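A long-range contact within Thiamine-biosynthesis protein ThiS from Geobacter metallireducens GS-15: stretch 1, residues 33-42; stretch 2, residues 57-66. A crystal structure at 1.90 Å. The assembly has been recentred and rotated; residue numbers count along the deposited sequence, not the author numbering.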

ATOM      1  N   GLU A  33      10.329  -5.071   3.153  1.00 46.17           N
ATOM      2  CA  GLU A  33      11.507  -4.917   2.302  1.00 49.04           C
ATOM      3  C   GLU A  33      11.271  -5.583   0.956  1.00 49.82           C
ATOM      4  O   GLU A  33      11.576  -5.016  -0.091  1.00 49.48           O
ATOM      5  CB  GLU A  33      12.738  -5.540   2.965  1.00 53.98           C
ATOM      6  CG  GLU A  33      12.997  -5.067   4.386  1.00 58.25           C
ATOM      7  CD  GLU A  33      12.542  -6.076   5.427  1.00 65.46           C
ATOM      8  OE1 GLU A  33      11.337  -6.409   5.455  1.00 57.50           O
ATOM      9  OE2 GLU A  33      13.396  -6.538   6.219  1.00 64.85           O
ATOM     10  N   TYR A  34      10.728  -6.795   0.991  1.00 49.68           N
ATOM     11  CA  TYR A  34      10.453  -7.523  -0.233  1.00 51.13           C
ATOM     12  C   TYR A  34       8.977  -7.895  -0.387  1.00 50.67           C
ATOM     13  O   TYR A  34       8.602  -9.072  -0.402  1.00 57.49           O
ATOM     14  CB  TYR A  34      11.361  -8.756  -0.325  1.00 59.80           C
ATOM     15  CG  TYR A  34      12.739  -8.442  -0.892  1.00 66.68           C
ATOM     16  CD1 TYR A  34      13.559  -7.477  -0.299  1.00 66.32           C
ATOM     17  CD2 TYR A  34      13.203  -9.077  -2.050  1.00 70.34           C
ATOM     18  CE1 TYR A  34      14.806  -7.145  -0.846  1.00 70.10           C
ATOM     19  CE2 TYR A  34      14.452  -8.756  -2.606  1.00 72.07           C
ATOM     20  CZ  TYR A  34      15.244  -7.790  -2.003  1.00 72.37           C
ATOM     21  OH  TYR A  34      16.468  -7.461  -2.549  1.00 66.65           O
ATOM     22  N   VAL A  35       8.144  -6.863  -0.478  1.00 37.50           N
ATOM     23  CA  VAL A  35       6.705  -7.011  -0.674  1.00 31.05           C
ATOM     24  C   VAL A  35       6.390  -6.154  -1.895  1.00 23.68           C
ATOM     25  O   VAL A  35       7.068  -5.159  -2.143  1.00 27.35           O
ATOM     26  CB  VAL A  35       5.894  -6.488   0.547  1.00 32.85           C
ATOM     27  CG1 VAL A  35       6.178  -5.013   0.785  1.00 30.87           C
ATOM     28  CG2 VAL A  35       4.403  -6.706   0.315  1.00 25.71           C
ATOM     29  N   THR A  36       5.389  -6.547  -2.675  1.00 23.64           N
ATOM     30  CA  THR A  36       5.010  -5.781  -3.855  1.00 26.20           C
ATOM     31  C   THR A  36       3.716  -5.043  -3.553  1.00 25.02           C
ATOM     32  O   THR A  36       2.768  -5.626  -3.016  1.00 20.81           O
ATOM     33  CB  THR A  36       4.766  -6.689  -5.083  1.00 27.72           C
ATOM     34  OG1 THR A  36       5.988  -7.340  -5.456  1.00 30.36           O
ATOM     35  CG2 THR A  36       4.245  -5.869  -6.258  1.00 21.51           C
ATOM     36  N   VAL A  37       3.666  -3.763  -3.900  1.00 18.96           N
ATOM     37  CA  VAL A  37       2.468  -2.977  -3.638  1.00 21.77           C
ATOM     38  C   VAL A  37       1.721  -2.582  -4.899  1.00 19.00           C
ATOM     39  O   VAL A  37       2.315  -2.079  -5.847  1.00 17.31           O
ATOM     40  CB  VAL A  37       2.805  -1.688  -2.858  1.00 21.57           C
ATOM     41  CG1 VAL A  37       1.522  -0.906  -2.569  1.00 21.36           C
ATOM     42  CG2 VAL A  37       3.516  -2.037  -1.553  1.00 20.30           C
ATOM     43  N   GLU A  38       0.413  -2.822  -4.904  1.00 19.48           N
ATOM     44  CA  GLU A  38      -0.429  -2.449  -6.034  1.00 15.28           C
ATOM     45  C   GLU A  38      -1.396  -1.372  -5.569  1.00 20.16           C
ATOM     46  O   GLU A  38      -1.988  -1.480  -4.496  1.00 17.35           O
ATOM     47  CB  GLU A  38      -1.217  -3.650  -6.569  1.00 22.34           C
ATOM     48  CG  GLU A  38      -0.472  -4.467  -7.616  1.00 48.05           C
ATOM     49  CD  GLU A  38      -1.355  -5.502  -8.296  1.00 53.76           C
ATOM     50  OE1 GLU A  38      -2.408  -5.115  -8.856  1.00 50.93           O
ATOM     51  OE2 GLU A  38      -0.992  -6.698  -8.277  1.00 59.07           O
ATOM     52  N   LEU A  39      -1.526  -0.322  -6.374  1.00 18.07           N
ATOM     53  CA  LEU A  39      -2.423   0.784  -6.066  1.00 23.40           C
ATOM     54  C   LEU A  39      -3.362   0.945  -7.251  1.00 23.41           C
ATOM     55  O   LEU A  39      -2.925   1.211  -8.372  1.00 20.08           O
ATOM     56  CB  LEU A  39      -1.626   2.075  -5.841  1.00 20.23           C
ATOM     57  CG  LEU A  39      -2.449   3.347  -5.634  1.00 22.51           C
ATOM     58  CD1 LEU A  39      -3.431   3.154  -4.467  1.00 20.57           C
ATOM     59  CD2 LEU A  39      -1.515   4.510  -5.353  1.00 20.87           C
ATOM     60  N   ASN A  40      -4.652   0.764  -6.992  1.00 20.41           N
ATOM     61  CA  ASN A  40      -5.683   0.861  -8.020  1.00 22.58           C
ATOM     62  C   ASN A  40      -5.374  -0.012  -9.242  1.00 24.27           C
ATOM     63  O   ASN A  40      -5.544   0.407 -10.390  1.00 27.16           O
ATOM     64  CB  ASN A  40      -5.898   2.327  -8.427  1.00 23.11           C
ATOM     65  CG  ASN A  40      -6.432   3.175  -7.274  1.00 25.27           C
ATOM     66  OD1 ASN A  40      -7.103   2.658  -6.377  1.00 15.56           O
ATOM     67  ND2 ASN A  40      -6.159   4.477  -7.306  1.00 21.93           N
ATOM     68  N   GLY A  41      -4.910  -1.231  -8.970  1.00 26.12           N
ATOM     69  CA  GLY A  41      -4.618  -2.193 -10.020  1.00 30.94           C
ATOM     70  C   GLY A  41      -3.310  -2.047 -10.762  1.00 34.00           C
ATOM     71  O   GLY A  41      -3.099  -2.690 -11.795  1.00 33.27           O
ATOM     72  N   GLU A  42      -2.424  -1.210 -10.246  1.00 25.86           N
ATOM     73  CA  GLU A  42      -1.141  -1.008 -10.893  1.00 28.11           C
ATOM     74  C   GLU A  42      -0.008  -1.280  -9.920  1.00 24.74           C
ATOM     75  O   GLU A  42      -0.018  -0.787  -8.791  1.00 22.31           O
ATOM     76  CB  GLU A  42      -1.061   0.418 -11.413  1.00 27.98           C
ATOM     77  CG  GLU A  42       0.297   0.820 -11.904  1.00 41.76           C
ATOM     78  CD  GLU A  42       0.277   2.207 -12.495  1.00 53.11           C
ATOM     79  OE1 GLU A  42      -0.382   3.088 -11.900  1.00 54.15           O
ATOM     80  OE2 GLU A  42       0.922   2.417 -13.544  1.00 55.11           O
ATOM     81  N   GLY A  57     -10.906   6.212  -0.793  1.00 18.47           N
ATOM     82  CA  GLY A  57     -11.444   5.468  -1.914  1.00 20.58           C
ATOM     83  C   GLY A  57     -10.456   4.656  -2.737  1.00 20.17           C
ATOM     84  O   GLY A  57     -10.877   3.882  -3.587  1.00 20.40           O
ATOM     85  N   ASP A  58      -9.154   4.817  -2.501  1.00 19.19           N
ATOM     86  CA  ASP A  58      -8.157   4.063  -3.265  1.00 19.06           C
ATOM     87  C   ASP A  58      -8.102   2.597  -2.819  1.00 19.04           C
ATOM     88  O   ASP A  58      -8.496   2.269  -1.699  1.00 17.86           O
ATOM     89  CB  ASP A  58      -6.769   4.698  -3.116  1.00 12.23           C
ATOM     90  CG  ASP A  58      -6.595   5.952  -3.961  1.00 27.04           C
ATOM     91  OD1 ASP A  58      -7.408   6.174  -4.887  1.00 20.56           O
ATOM     92  OD2 ASP A  58      -5.622   6.713  -3.718  1.00 22.61           O
ATOM     93  N   ALA A  59      -7.617   1.725  -3.700  1.00 13.91           N
ATOM     94  CA  ALA A  59      -7.511   0.296  -3.400  1.00 14.86           C
ATOM     95  C   ALA A  59      -6.048  -0.129  -3.415  1.00 16.27           C
ATOM     96  O   ALA A  59      -5.381  -0.043  -4.442  1.00 17.21           O
ATOM     97  CB  ALA A  59      -8.287  -0.513  -4.423  1.00 19.15           C
ATOM     98  N   VAL A  60      -5.550  -0.586  -2.276  1.00 13.33           N
ATOM     99  CA  VAL A  60      -4.169  -1.017  -2.197  1.00 15.58           C
ATOM    100  C   VAL A  60      -4.088  -2.511  -1.942  1.00 18.65           C
ATOM    101  O   VAL A  60      -4.919  -3.085  -1.228  1.00 16.30           O
ATOM    102  CB  VAL A  60      -3.416  -0.246  -1.089  1.00 18.37           C
ATOM    103  CG1 VAL A  60      -3.469   1.246  -1.383  1.00 21.97           C
ATOM    104  CG2 VAL A  60      -4.043  -0.524   0.270  1.00 27.41           C
ATOM    105  N   GLU A  61      -3.089  -3.147  -2.541  1.00 18.36           N
ATOM    106  CA  GLU A  61      -2.901  -4.586  -2.371  1.00 21.77           C
ATOM    107  C   GLU A  61      -1.448  -4.885  -2.027  1.00 20.67           C
ATOM    108  O   GLU A  61      -0.529  -4.292  -2.587  1.00 16.74           O
ATOM    109  CB  GLU A  61      -3.265  -5.312  -3.663  1.00 22.06           C
ATOM    110  CG  GLU A  61      -4.677  -5.079  -4.146  1.00 34.74           C
ATOM    111  CD  GLU A  61      -4.874  -5.587  -5.562  1.00 43.85           C
ATOM    112  OE1 GLU A  61      -4.353  -4.949  -6.505  1.00 55.98           O
ATOM    113  OE2 GLU A  61      -5.535  -6.627  -5.732  1.00 48.20           O
ATOM    114  N   PHE A  62      -1.254  -5.808  -1.098  1.00 17.32           N
ATOM    115  CA  PHE A  62       0.080  -6.206  -0.692  1.00 22.80           C
ATOM    116  C   PHE A  62       0.287  -7.647  -1.133  1.00 21.95           C
ATOM    117  O   PHE A  62      -0.426  -8.548  -0.693  1.00 24.36           O
ATOM    118  CB  PHE A  62       0.235  -6.068   0.823  1.00 17.51           C
ATOM    119  CG  PHE A  62       0.040  -4.664   1.317  1.00 23.43           C
ATOM    120  CD1 PHE A  62       0.845  -3.636   0.851  1.00 18.91           C
ATOM    121  CD2 PHE A  62      -0.970  -4.361   2.223  1.00 25.84           C
ATOM    122  CE1 PHE A  62       0.650  -2.325   1.273  1.00 20.41           C
ATOM    123  CE2 PHE A  62      -1.175  -3.050   2.652  1.00 18.12           C
ATOM    124  CZ  PHE A  62      -0.367  -2.040   2.177  1.00 20.83           C
ATOM    125  N   LEU A  63       1.251  -7.851  -2.025  1.00 20.82           N
ATOM    126  CA  LEU A  63       1.530  -9.182  -2.551  1.00 19.24           C
ATOM    127  C   LEU A  63       2.993  -9.576  -2.337  1.00 20.61           C
ATOM    128  O   LEU A  63       3.882  -8.721  -2.300  1.00 18.16           O
ATOM    129  CB  LEU A  63       1.204  -9.230  -4.048  1.00 23.91           C
ATOM    130  CG  LEU A  63      -0.073  -8.541  -4.556  1.00 27.16           C
ATOM    131  CD1 LEU A  63      -0.160  -8.709  -6.065  1.00 36.46           C
ATOM    132  CD2 LEU A  63      -1.301  -9.120  -3.880  1.00 38.65           C
ATOM    133  N   TYR A  64       3.235 -10.879  -2.197  1.00 17.43           N
ATOM    134  CA  TYR A  64       4.588 -11.383  -1.997  1.00 21.26           C
ATOM    135  C   TYR A  64       4.902 -12.453  -3.030  1.00 22.24           C
ATOM    136  O   TYR A  64       4.237 -13.484  -3.083  1.00 20.64           O
ATOM    137  CB  TYR A  64       4.749 -11.993  -0.603  1.00 22.02           C
ATOM    138  CG  TYR A  64       4.453 -11.053   0.539  1.00 26.32           C
ATOM    139  CD1 TYR A  64       3.148 -10.875   1.003  1.00 35.31           C
ATOM    140  CD2 TYR A  64       5.478 -10.351   1.166  1.00 24.40           C
ATOM    141  CE1 TYR A  64       2.875 -10.021   2.075  1.00 32.27           C
ATOM    142  CE2 TYR A  64       5.220  -9.500   2.230  1.00 29.32           C
ATOM    143  CZ  TYR A  64       3.918  -9.339   2.678  1.00 35.75           C
ATOM    144  OH  TYR A  64       3.669  -8.494   3.733  1.00 33.97           O
ATOM    145  N   PHE A  65       5.919 -12.208  -3.845  1.00 25.75           N
ATOM    146  CA  PHE A  65       6.311 -13.168  -4.862  1.00 26.08           C
ATOM    147  C   PHE A  65       7.576 -13.926  -4.466  1.00 33.70           C
ATOM    148  O   PHE A  65       8.574 -13.325  -4.074  1.00 30.75           O
ATOM    149  CB  PHE A  65       6.530 -12.458  -6.195  1.00 26.45           C
ATOM    150  CG  PHE A  65       5.292 -11.815  -6.744  1.00 39.84           C
ATOM    151  CD1 PHE A  65       4.747 -10.687  -6.135  1.00 30.15           C
ATOM    152  CD2 PHE A  65       4.657 -12.348  -7.863  1.00 35.47           C
ATOM    153  CE1 PHE A  65       3.583 -10.100  -6.633  1.00 39.70           C
ATOM    154  CE2 PHE A  65       3.494 -11.772  -8.369  1.00 33.01           C
ATOM    155  CZ  PHE A  65       2.955 -10.643  -7.751  1.00 30.81           C
HETATM  156  N   MSE A  66       7.514 -15.251  -4.565  1.00 31.33           N
HETATM  157  CA  MSE A  66       8.642 -16.124  -4.244  1.00 39.95           C
HETATM  158  C   MSE A  66       8.674 -17.236  -5.289  1.00 36.53           C
HETATM  159  O   MSE A  66       7.627 -17.758  -5.672  1.00 30.52           O
HETATM  160  CB  MSE A  66       8.463 -16.730  -2.852  1.00 44.60           C
HETATM  161  CG  MSE A  66       8.314 -15.708  -1.743  1.00 67.65           C
HETATM  162 SE   MSE A  66       7.035 -16.305  -0.425  1.00 98.16          SE
HETATM  163  CE  MSE A  66       5.434 -16.036  -1.492  1.00 79.87           C
TER
HETATM  164  O   HOH W   1       7.070  -9.529  -3.773  1.00 25.45           O
HETATM  165  O   HOH W   2      -4.820  -2.256  -6.377  1.00 28.06           O

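The oddest feature of this contact is a close approach of like charges: Glu 38 OE1 lies 3.1 Å from Glu 61 OE1, two acceptors with no hydrogen bond assigned between them. Water 2 donates to Glu 61 OE1 (2.7 Å) and Ala 59 O (3.0 Å) and accepts from Gly 41 N (2.8 Å).

The register sets the two residues opposite each other, and their side-chain conformations bring the carboxylates together. The two strands run antiparallel at 162°, their axes approaching to 4.7 Å, and Glu 38 faces Glu 61 in a hydrogen-bonded pair: Glu 38 N to Glu 61 O is 2.9 Å and Glu 61 N to Glu 38 O 2.8 Å. Thr 36 and Leu 63 repeat the pattern, with Thr 36 N to Leu 63 O at 2.7 Å and Leu 63 N to Thr 36 O at 2.9 Å, at N-H...O angles of 170° and 177°.

Side chains alternate between faces. Thr 36, Glu 38, Glu 61 and Leu 63 share one, where water 1 links Thr 36 OG1 (3.0 Å) to Phe 65 N (2.9 Å). The other carries apolar pairs: Leu 39 CD1 meets Val 60 CG1 at 3.6 Å, and Val 37 CG2 reaches the Phe 62 ring edge, 3.9 Å from CD1. Beyond the strand, buried Val 35 places CG2 over one face of Tyr 64, 3.7 Å from the ring centroid and 22° off its normal, a CH-pi contact.

Asn 40 closes the other end. Its N donates to Ala 59 O (2.8 Å), its OD1 accepts from Ala 59 N (2.9 Å), and its ND2 makes a weak bond to Asp 58 OD1 (3.2 Å). An amide suits this site by offering both donor and acceptor. Asn 40 and Gly 41 occupy the type I' turn with positive phi, which favours glycine at Gly 41. Together the stretches bury 709 Å².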